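Local structure of Thiol:disulfide interchange protein dsbA-like (Escherichia coli, 3C7M) at residues D18-C29 and V163-K171; F1-V9 and A184-K195. The protein transfers its disulfide bond to other periplasmic proteins and, with its partner DsbI, forms an essential disulfide in the arylsulfate sulfotransferase AssT. All blocks are in the same frame, centred on the assembly; numbering follows the deposited sequence. Where two conformers were deposited one is given.

Contact 1 (D18-C29 and V163-K171); sequences DKTLIKVFSYAC and VPAYVVNGK
Antiparallel strand pairing joins 20-25 to 165-168 in the central sheet of the thioredoxin fold, with Ile22 opposite Val167 and Val24 opposite Ala165 as hydrogen-bonded pairs. Val167 N reaches Ile22 O at 2.8 Å, nearly straight. Branched Val24 and small Ala165 suit the close spacing, CB to CB 3.9 Å. Lys23 works through its aliphatic chain: Lys23 CG, anti to the backbone N (chi1 -177°), lies over one face of the Tyr166 ring, toward its rim, 3.9 Å from the centroid. Lys23 NZ forms a salt bridge with Asp36, and Tyr166 OH a hydrogen bond with Thr40. Past the strand, Asn169 adopts a positive phi (55°), which asparagine tolerates well, and its OD1 accepts from Thr20 N at 3.1 Å, nearly in line with the C=O bond. A separate water donates to Val167 O and to Thr20 OG1, itself also bonded to Ala17 O, and accepts from Gly170 N.

At the other end, Cys29 of the redox pair, reduced here, sets SG 3.4 Å from Val163 O, just before the cis peptide of Pro164; a cis-proline facing CxxC marks thioredoxin-like disulfide oxidoreductases. Helix 154-161 packs against Val24 and Ala165, helix 30-38 against Pro164 and Tyr166; strand 52-57 continues the sheet beyond 20-25.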
loop_
_atom_site.group_PDB
_atom_site.type_symbol
_atom_site.label_atom_id
_atom_site.label_comp_id
_atom_site.label_asym_id
_atom_site.label_seq_id
_atom_site.Cartn_x
_atom_site.Cartn_y
_atom_site.Cartn_z
ATOM N N ASP A 18 -13.891 8.044 2.400
ATOM C CA ASP A 18 -15.197 7.421 2.156
ATOM C C ASP A 18 -15.114 6.316 1.111
ATOM O O ASP A 18 -14.499 6.500 0.056
ATOM C CB ASP A 18 -16.217 8.473 1.701
ATOM C CG ASP A 18 -16.615 9.430 2.814
ATOM O OD1 ASP A 18 -15.915 9.494 3.848
ATOM O OD2 ASP A 18 -17.639 10.125 2.651
ATOM N N LYS A 19 -15.726 5.172 1.416
ATOM C CA LYS A 19 -15.787 4.023 0.502
ATOM C C LYS A 19 -14.399 3.584 0.031
ATOM O O LYS A 19 -14.146 3.449 -1.170
ATOM C CB LYS A 19 -16.723 4.310 -0.680
ATOM C CG LYS A 19 -18.079 4.851 -0.253
ATOM C CD LYS A 19 -19.029 4.992 -1.425
ATOM C CE LYS A 19 -20.353 5.590 -0.977
ATOM N NZ LYS A 19 -21.025 4.754 0.057
ATOM N N THR A 20 -13.503 3.382 0.996
ATOM C CA THR A 20 -12.142 2.908 0.711
ATOM C C THR A 20 -11.744 1.726 1.579
ATOM O O THR A 20 -12.204 1.564 2.720
ATOM C CB THR A 20 -11.050 3.990 0.918
ATOM O OG1 THR A 20 -11.028 4.403 2.288
ATOM C CG2 THR A 20 -11.258 5.198 0.013
ATOM N N LEU A 21 -10.870 0.904 1.014
ATOM C CA LEU A 21 -10.108 -0.049 1.782
ATOM C C LEU A 21 -8.673 0.412 1.649
ATOM O O LEU A 21 -8.047 0.227 0.607
ATOM C CB LEU A 21 -10.279 -1.466 1.235
ATOM C CG LEU A 21 -9.405 -2.533 1.891
ATOM C CD1 LEU A 21 -9.798 -2.722 3.359
ATOM C CD2 LEU A 21 -9.508 -3.851 1.129
ATOM N N ILE A 22 -8.176 1.053 2.701
ATOM C CA ILE A 22 -6.803 1.538 2.713
ATOM C C ILE A 22 -5.925 0.435 3.273
ATOM O O ILE A 22 -6.286 -0.223 4.252
ATOM C CB ILE A 22 -6.675 2.843 3.544
ATOM C CG1 ILE A 22 -7.288 4.013 2.762
ATOM C CG2 ILE A 22 -5.211 3.125 3.922
ATOM C CD1 ILE A 22 -7.420 5.312 3.551
ATOM N N LYS A 23 -4.791 0.193 2.618
ATOM C CA LYS A 23 -3.805 -0.724 3.166
ATOM C C LYS A 23 -2.511 0.030 3.404
ATOM O O LYS A 23 -1.813 0.396 2.451
ATOM C CB LYS A 23 -3.558 -1.924 2.252
ATOM C CG LYS A 23 -2.571 -2.919 2.860
ATOM C CD LYS A 23 -1.970 -3.846 1.831
ATOM C CE LYS A 23 -1.138 -3.040 0.844
ATOM N NZ LYS A 23 -0.006 -3.836 0.318
ATOM N N VAL A 24 -2.210 0.282 4.673
ATOM C CA VAL A 24 -0.927 0.879 5.029
ATOM C C VAL A 24 0.124 -0.222 4.969
ATOM O O VAL A 24 -0.039 -1.283 5.572
ATOM C CB VAL A 24 -0.948 1.551 6.418
ATOM C CG1 VAL A 24 0.389 2.250 6.678
ATOM C CG2 VAL A 24 -2.103 2.555 6.496
ATOM N N PHE A 25 1.193 0.010 4.216
ATOM C CA PHE A 25 2.217 -1.021 4.059
ATOM C C PHE A 25 3.591 -0.402 3.897
ATOM O O PHE A 25 3.719 0.808 3.717
ATOM C CB PHE A 25 1.893 -1.940 2.868
ATOM C CG PHE A 25 2.231 -1.342 1.529
ATOM C CD1 PHE A 25 1.519 -0.240 1.030
ATOM C CD2 PHE A 25 3.283 -1.856 0.777
ATOM C CE1 PHE A 25 1.849 0.327 -0.204
ATOM C CE2 PHE A 25 3.610 -1.288 -0.455
ATOM C CZ PHE A 25 2.889 -0.204 -0.939
ATOM N N SER A 26 4.610 -1.253 3.985
ATOM C CA SER A 26 5.991 -0.856 3.688
ATOM C C SER A 26 6.650 -1.931 2.855
ATOM O O SER A 26 6.462 -3.121 3.116
ATOM C CB SER A 26 6.790 -0.687 4.981
ATOM O OG SER A 26 8.186 -0.631 4.712
ATOM N N TYR A 27 7.442 -1.521 1.867
ATOM C CA TYR A 27 8.205 -2.474 1.065
ATOM C C TYR A 27 9.093 -3.364 1.957
ATOM O O TYR A 27 9.397 -4.510 1.602
ATOM C CB TYR A 27 9.064 -1.731 0.027
ATOM C CG TYR A 27 10.315 -1.119 0.622
ATOM C CD1 TYR A 27 10.269 0.098 1.300
ATOM C CD2 TYR A 27 11.540 -1.777 0.526
ATOM C CE1 TYR A 27 11.414 0.647 1.873
ATOM C CE2 TYR A 27 12.685 -1.234 1.084
ATOM C CZ TYR A 27 12.618 -0.033 1.753
ATOM O OH TYR A 27 13.763 0.495 2.293
ATOM N N ALA A 28 9.507 -2.831 3.108
ATOM C CA ALA A 28 10.486 -3.502 3.974
ATOM C C ALA A 28 9.849 -4.418 5.019
ATOM O O ALA A 28 10.545 -4.993 5.864
ATOM C CB ALA A 28 11.381 -2.475 4.636
ATOM N N CYS A 29 8.532 -4.567 4.956
ATOM C CA CYS A 29 7.825 -5.348 5.963
ATOM C C CYS A 29 7.529 -6.754 5.451
ATOM O O CYS A 29 6.835 -6.916 4.446
ATOM C CB CYS A 29 6.534 -4.653 6.376
ATOM S SG CYS A 29 5.510 -5.705 7.435
ATOM N N VAL A 163 2.337 -2.802 10.549
ATOM C CA VAL A 163 1.894 -2.974 9.171
ATOM C C VAL A 163 1.938 -4.463 8.810
ATOM O O VAL A 163 2.744 -5.212 9.369
ATOM C CB VAL A 163 2.718 -2.114 8.167
ATOM C CG1 VAL A 163 2.362 -0.639 8.308
ATOM C CG2 VAL A 163 4.222 -2.333 8.346
ATOM N N PRO A 164 1.072 -4.908 7.885
ATOM C CA PRO A 164 0.070 -4.128 7.165
ATOM C C PRO A 164 -1.069 -3.667 8.062
ATOM O O PRO A 164 -1.370 -4.311 9.077
ATOM C CB PRO A 164 -0.460 -5.110 6.120
ATOM C CG PRO A 164 -0.213 -6.459 6.716
ATOM C CD PRO A 164 1.059 -6.326 7.484
ATOM N N ALA A 165 -1.688 -2.557 7.676
ATOM C CA ALA A 165 -2.842 -2.030 8.392
ATOM C C ALA A 165 -3.962 -1.804 7.376
ATOM O O ALA A 165 -3.919 -0.863 6.567
ATOM C CB ALA A 165 -2.469 -0.745 9.123
ATOM N N TYR A 166 -4.955 -2.693 7.406
ATOM C CA TYR A 166 -6.120 -2.576 6.532
ATOM C C TYR A 166 -7.206 -1.790 7.241
ATOM O O TYR A 166 -7.664 -2.187 8.318
ATOM C CB TYR A 166 -6.656 -3.948 6.140
ATOM C CG TYR A 166 -5.696 -4.800 5.345
ATOM C CD1 TYR A 166 -4.807 -5.659 5.988
ATOM C CD2 TYR A 166 -5.706 -4.785 3.944
ATOM C CE1 TYR A 166 -3.936 -6.477 5.262
ATOM C CE2 TYR A 166 -4.839 -5.607 3.211
ATOM C CZ TYR A 166 -3.960 -6.448 3.880
ATOM O OH TYR A 166 -3.081 -7.261 3.190
ATOM N N VAL A 167 -7.596 -0.679 6.629
ATOM C CA VAL A 167 -8.542 0.266 7.214
ATOM C C VAL A 167 -9.760 0.435 6.304
ATOM O O VAL A 167 -9.625 0.673 5.104
ATOM C CB VAL A 167 -7.871 1.644 7.448
ATOM C CG1 VAL A 167 -8.869 2.636 8.048
ATOM C CG2 VAL A 167 -6.643 1.510 8.363
ATOM N N VAL A 168 -10.950 0.311 6.883
ATOM C CA VAL A 168 -12.186 0.482 6.134
ATOM C C VAL A 168 -12.770 1.857 6.409
ATOM O O VAL A 168 -12.984 2.226 7.574
ATOM C CB VAL A 168 -13.226 -0.609 6.505
ATOM C CG1 VAL A 168 -14.499 -0.448 5.686
ATOM C CG2 VAL A 168 -12.639 -1.996 6.292
ATOM N N ASN A 169 -13.003 2.602 5.329
ATOM C CA ASN A 169 -13.618 3.937 5.366
ATOM C C ASN A 169 -12.907 4.937 6.268
ATOM O O ASN A 169 -13.531 5.840 6.843
ATOM C CB ASN A 169 -15.112 3.830 5.689
ATOM C CG ASN A 169 -15.878 3.158 4.579
ATOM O OD1 ASN A 169 -15.389 3.054 3.453
ATOM N ND2 ASN A 169 -17.084 2.697 4.884
ATOM N N GLY A 170 -11.592 4.766 6.375
ATOM C CA GLY A 170 -10.745 5.626 7.198
ATOM C C GLY A 170 -10.908 5.474 8.699
ATOM O O GLY A 170 -10.223 6.145 9.454
ATOM N N LYS A 171 -11.775 4.561 9.142
ATOM C CA LYS A 171 -12.211 4.523 10.542
ATOM C C LYS A 171 -11.943 3.198 11.249
ATOM O O LYS A 171 -11.579 3.173 12.428
ATOM C CB LYS A 171 -13.703 4.879 10.626
ATOM C CG LYS A 171 -14.328 4.796 12.012
ATOM C CD LYS A 171 -15.724 5.393 12.013
ATOM C CE LYS A 171 -16.350 5.329 13.399
ATOM N NZ LYS A 171 -17.706 5.940 13.400
HETATM O O HOH W 1 -15.357 7.521 5.685
HETATM O O HOH W 2 -10.005 3.369 4.586
#

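Contact 2 (F1-V9 and A184-K195). With CD (cadmium ion), chain E.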
loop_
_atom_site.group_PDB
_atom_site.type_symbol
_atom_site.label_atom_id
_atom_site.label_comp_id
_atom_site.label_asym_id
_atom_site.label_seq_id
_atom_site.Cartn_x
_atom_site.Cartn_y
_atom_site.Cartn_z
ATOM N N PHE A 1 -18.432 -10.607 14.065
ATOM C CA PHE A 1 -17.072 -10.071 14.387
ATOM C C PHE A 1 -17.133 -9.128 15.582
ATOM O O PHE A 1 -18.177 -8.533 15.857
ATOM C CB PHE A 1 -16.459 -9.367 13.173
ATOM C CG PHE A 1 -16.279 -10.266 11.981
ATOM C CD1 PHE A 1 -15.189 -11.127 11.900
ATOM C CD2 PHE A 1 -17.203 -10.258 10.943
ATOM C CE1 PHE A 1 -15.023 -11.966 10.801
ATOM C CE2 PHE A 1 -17.047 -11.096 9.839
ATOM C CZ PHE A 1 -15.958 -11.949 9.769
ATOM N N THR A 2 -16.005 -8.995 16.278
ATOM C CA THR A 2 -15.969 -8.298 17.564
ATOM C C THR A 2 -14.926 -7.177 17.621
ATOM O O THR A 2 -13.742 -7.398 17.348
ATOM C CB THR A 2 -15.698 -9.298 18.710
ATOM O OG1 THR A 2 -16.517 -10.461 18.532
ATOM C CG2 THR A 2 -16.003 -8.672 20.066
ATOM N N GLU A 3 -15.378 -5.982 17.997
ATOM C CA GLU A 3 -14.469 -4.872 18.279
ATOM C C GLU A 3 -13.539 -5.270 19.422
ATOM O O GLU A 3 -13.988 -5.811 20.442
ATOM C CB GLU A 3 -15.253 -3.612 18.648
ATOM C CG GLU A 3 -14.382 -2.368 18.778
ATOM C CD GLU A 3 -15.168 -1.108 19.103
ATOM O OE1 GLU A 3 -16.414 -1.114 18.995
ATOM O OE2 GLU A 3 -14.528 -0.099 19.463
ATOM N N GLY A 4 -12.243 -5.020 19.241
ATOM C CA GLY A 4 -11.228 -5.420 20.216
ATOM C C GLY A 4 -10.511 -6.715 19.872
ATOM O O GLY A 4 -9.431 -6.995 20.403
ATOM N N THR A 5 -11.118 -7.499 18.984
ATOM C CA THR A 5 -10.555 -8.770 18.548
ATOM C C THR A 5 -10.260 -8.723 17.052
ATOM O O THR A 5 -9.118 -8.889 16.627
ATOM C CB THR A 5 -11.518 -9.941 18.846
ATOM O OG1 THR A 5 -11.815 -9.969 20.248
ATOM C CG2 THR A 5 -10.901 -11.276 18.425
ATOM N N ASP A 6 -11.306 -8.492 16.267
ATOM C CA ASP A 6 -11.208 -8.503 14.808
ATOM C C ASP A 6 -10.802 -7.149 14.240
ATOM O O ASP A 6 -10.155 -7.075 13.192
ATOM C CB ASP A 6 -12.523 -8.981 14.204
ATOM C CG ASP A 6 -12.849 -10.401 14.610
ATOM O OD1 ASP A 6 -12.122 -11.316 14.175
ATOM O OD2 ASP A 6 -13.818 -10.594 15.373
ATOM N N TYR A 7 -11.183 -6.086 14.942
ATOM C CA TYR A 7 -10.907 -4.732 14.498
ATOM C C TYR A 7 -10.958 -3.776 15.679
ATOM O O TYR A 7 -11.405 -4.136 16.772
ATOM C CB TYR A 7 -11.924 -4.297 13.432
ATOM C CG TYR A 7 -13.330 -4.102 13.961
ATOM C CD1 TYR A 7 -14.204 -5.183 14.084
ATOM C CD2 TYR A 7 -13.782 -2.842 14.351
ATOM C CE1 TYR A 7 -15.496 -5.011 14.578
ATOM C CE2 TYR A 7 -15.070 -2.659 14.845
ATOM C CZ TYR A 7 -15.919 -3.748 14.958
ATOM O OH TYR A 7 -17.190 -3.566 15.447
ATOM N N MET A 8 -10.495 -2.556 15.443
ATOM C CA MET A 8 -10.636 -1.462 16.401
ATOM C C MET A 8 -11.037 -0.190 15.655
ATOM O O MET A 8 -10.949 -0.123 14.420
ATOM C CB MET A 8 -9.359 -1.276 17.232
ATOM C CG MET A 8 -8.086 -0.980 16.439
ATOM S SD MET A 8 -7.873 0.751 15.969
ATOM C CE MET A 8 -7.617 1.547 17.559
ATOM N N VAL A 9 -11.502 0.805 16.401
ATOM C CA VAL A 9 -11.903 2.078 15.825
ATOM C C VAL A 9 -10.795 3.096 16.071
ATOM O O VAL A 9 -10.412 3.348 17.216
ATOM C CB VAL A 9 -13.236 2.599 16.422
ATOM C CG1 VAL A 9 -13.654 3.895 15.746
ATOM C CG2 VAL A 9 -14.339 1.545 16.277
ATOM N N ALA A 184 -13.266 -14.763 5.225
ATOM C CA ALA A 184 -13.550 -14.131 6.510
ATOM C C ALA A 184 -13.156 -12.659 6.491
ATOM O O ALA A 184 -13.866 -11.820 7.039
ATOM C CB ALA A 184 -12.842 -14.850 7.626
ATOM N N MET A 185 -12.037 -12.348 5.838
ATOM C CA MET A 185 -11.606 -10.959 5.734
ATOM C C MET A 185 -12.580 -10.141 4.892
ATOM O O MET A 185 -12.921 -9.011 5.243
ATOM C CB MET A 185 -10.196 -10.854 5.157
ATOM C CG MET A 185 -9.594 -9.469 5.348
ATOM S SD MET A 185 -7.991 -9.362 4.556
ATOM C CE MET A 185 -7.612 -7.648 4.875
ATOM N N ALA A 186 -13.043 -10.721 3.786
ATOM C CA ALA A 186 -14.007 -10.045 2.932
ATOM C C ALA A 186 -15.331 -9.843 3.683
ATOM O O ALA A 186 -15.913 -8.763 3.610
ATOM C CB ALA A 186 -14.227 -10.826 1.651
ATOM N N ASP A 187 -15.775 -10.871 4.420
ATOM C CA ASP A 187 -16.975 -10.770 5.264
ATOM C C ASP A 187 -16.841 -9.599 6.245
ATOM O O ASP A 187 -17.760 -8.784 6.374
ATOM C CB ASP A 187 -17.217 -12.061 6.065
ATOM C CG ASP A 187 -17.722 -13.219 5.213
ATOM O OD1 ASP A 187 -17.762 -13.119 3.968
ATOM O OD2 ASP A 187 -18.064 -14.259 5.819
ATOM N N LEU A 188 -15.691 -9.529 6.918
ATOM C CA LEU A 188 -15.431 -8.479 7.905
ATOM C C LEU A 188 -15.471 -7.096 7.268
ATOM O O LEU A 188 -16.110 -6.186 7.799
ATOM C CB LEU A 188 -14.091 -8.707 8.606
ATOM C CG LEU A 188 -13.583 -7.610 9.549
ATOM C CD1 LEU A 188 -14.577 -7.303 10.670
ATOM C CD2 LEU A 188 -12.250 -8.024 10.124
ATOM N N ILE A 189 -14.799 -6.944 6.126
ATOM C CA ILE A 189 -14.774 -5.657 5.428
ATOM C C ILE A 189 -16.184 -5.178 5.075
ATOM O O ILE A 189 -16.494 -3.992 5.210
ATOM C CB ILE A 189 -13.863 -5.689 4.172
ATOM C CG1 ILE A 189 -12.392 -5.759 4.582
ATOM C CG2 ILE A 189 -14.102 -4.458 3.289
ATOM C CD1 ILE A 189 -11.489 -6.235 3.463
ATOM N N ARG A 190 -17.024 -6.101 4.614
ATOM C CA ARG A 190 -18.410 -5.775 4.287
ATOM C C ARG A 190 -19.192 -5.308 5.496
ATOM O O ARG A 190 -19.956 -4.346 5.402
ATOM C CB ARG A 190 -19.109 -6.962 3.634
ATOM C CG ARG A 190 -18.536 -7.246 2.294
ATOM C CD ARG A 190 -19.485 -7.969 1.401
ATOM N NE ARG A 190 -18.941 -7.937 0.055
ATOM C CZ ARG A 190 -19.306 -7.071 -0.880
ATOM N NH1 ARG A 190 -20.261 -6.176 -0.637
ATOM N NH2 ARG A 190 -18.725 -7.118 -2.067
ATOM N N GLU A 191 -18.990 -5.989 6.622
ATOM C CA GLU A 191 -19.647 -5.612 7.887
ATOM C C GLU A 191 -19.217 -4.200 8.296
ATOM O O GLU A 191 -20.056 -3.358 8.630
ATOM C CB GLU A 191 -19.332 -6.606 9.006
ATOM C CG GLU A 191 -19.819 -6.126 10.385
ATOM C CD GLU A 191 -19.985 -7.234 11.411
ATOM O OE1 GLU A 191 -19.668 -8.403 11.109
ATOM O OE2 GLU A 191 -20.445 -6.924 12.533
ATOM N N LEU A 192 -17.916 -3.940 8.224
ATOM C CA LEU A 192 -17.376 -2.635 8.603
ATOM C C LEU A 192 -17.852 -1.519 7.690
ATOM O O LEU A 192 -18.116 -0.401 8.152
ATOM C CB LEU A 192 -15.842 -2.675 8.647
ATOM C CG LEU A 192 -15.249 -3.575 9.738
ATOM C CD1 LEU A 192 -13.727 -3.637 9.647
ATOM C CD2 LEU A 192 -15.707 -3.124 11.132
ATOM N N ALA A 193 -17.971 -1.826 6.399
ATOM C CA ALA A 193 -18.378 -0.846 5.392
ATOM C C ALA A 193 -19.860 -0.487 5.483
ATOM O O ALA A 193 -20.285 0.535 4.932
ATOM C CB ALA A 193 -18.038 -1.343 3.995
ATOM N N SER A 194 -20.627 -1.335 6.169
ATOM C CA SER A 194 -22.063 -1.118 6.355
ATOM C C SER A 194 -22.349 -0.260 7.589
ATOM O O SER A 194 -23.488 0.155 7.814
ATOM C CB SER A 194 -22.801 -2.456 6.458
ATOM O OG SER A 194 -22.565 -3.076 7.711
ATOM N N LYS A 195 -21.313 0.000 8.385
ATOM C CA LYS A 195 -21.447 0.808 9.598
ATOM C C LYS A 195 -21.553 2.298 9.267
ATOM O O LYS A 195 -20.937 2.783 8.308
ATOM C CB LYS A 195 -20.277 0.559 10.555
ATOM C CG LYS A 195 -20.245 -0.833 11.173
ATOM C CD LYS A 195 -19.211 -0.911 12.290
ATOM C CE LYS A 195 -19.032 -2.332 12.817
ATOM N NZ LYS A 195 -20.217 -2.855 13.568
HETATM CD CD CD E . -18.427 -15.541 3.942
HETATM O O HOH W 3 -20.796 -9.951 12.914
HETATM O O HOH W 4 -19.177 -5.725 14.590
#
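A single water oxygen is gripped by four groups where Phe1, Tyr7, Glu191 and Lys195 converge. It donates to Glu191 OE2 (2.7 Å) and to Phe1 O, and accepts from Tyr7 OH and Lys195 NZ, two bonds given and two received. A second water links Phe1 N to Glu191 OE1, two atoms that otherwise form only a long salt bridge of 3.9 Å. The extended glutamate chain also brings Glu191 OE1 to the edge of the Phe1 ring, 3.1 Å from Phe1 CD2, where the ring hydrogens should favour a carboxylate. One face of that ring lies on the helix: Leu188 CB sits over its centre, 3.9 Å from the centroid. The branched end of Leu188 serves both aromatics, its CD1 lying 3.7 Å from Phe1 CG and 4.0 Å from Tyr7 CD1.

Helix 182-193, the last of the thioredoxin fold, packs beside edge strand 7-9, which pairs with strand 172-174. Tyr7, with chi1 at 69°, lays its ring between Leu192 CD2, squarely over one face at 3.6 Å from the centroid, and Glu3 CA over the other. Asp6 OD2 accepts from Thr2 N at 2.9 Å through its anti lone pair, spanning a turn where Gly4 suits the positive phi of 98°. Asp187, whose CB meets the Phe1 ring edge, holds a cadmium ion through both carboxylate oxygens, with Asp183 as a further ligand.

How the contacts relate
The centres of the two contacts lie about 14 Å apart. Strands 7-9, 20-25 and 165-168 belong to one mixed sheet, with strand 172-174 between 7-9 and 165-168. Along the chain the contacts are nested: 1-9 and 18-29 come first, 163-171 and 184-195 last, so contact 2 closes a loop that encloses contact 1. Most residues between 18-29 and 163-171 are helical, in keeping with the helical insertion of DsbA-like proteins. Contact 1 is buried and includes Cys29 of the redox pair, whereas contact 2 lies at the periphery. They meet directly: Met185 CE packs 3.5 Å from Tyr166 CG, so both chain ends are tied to the sheet that carries the redox site.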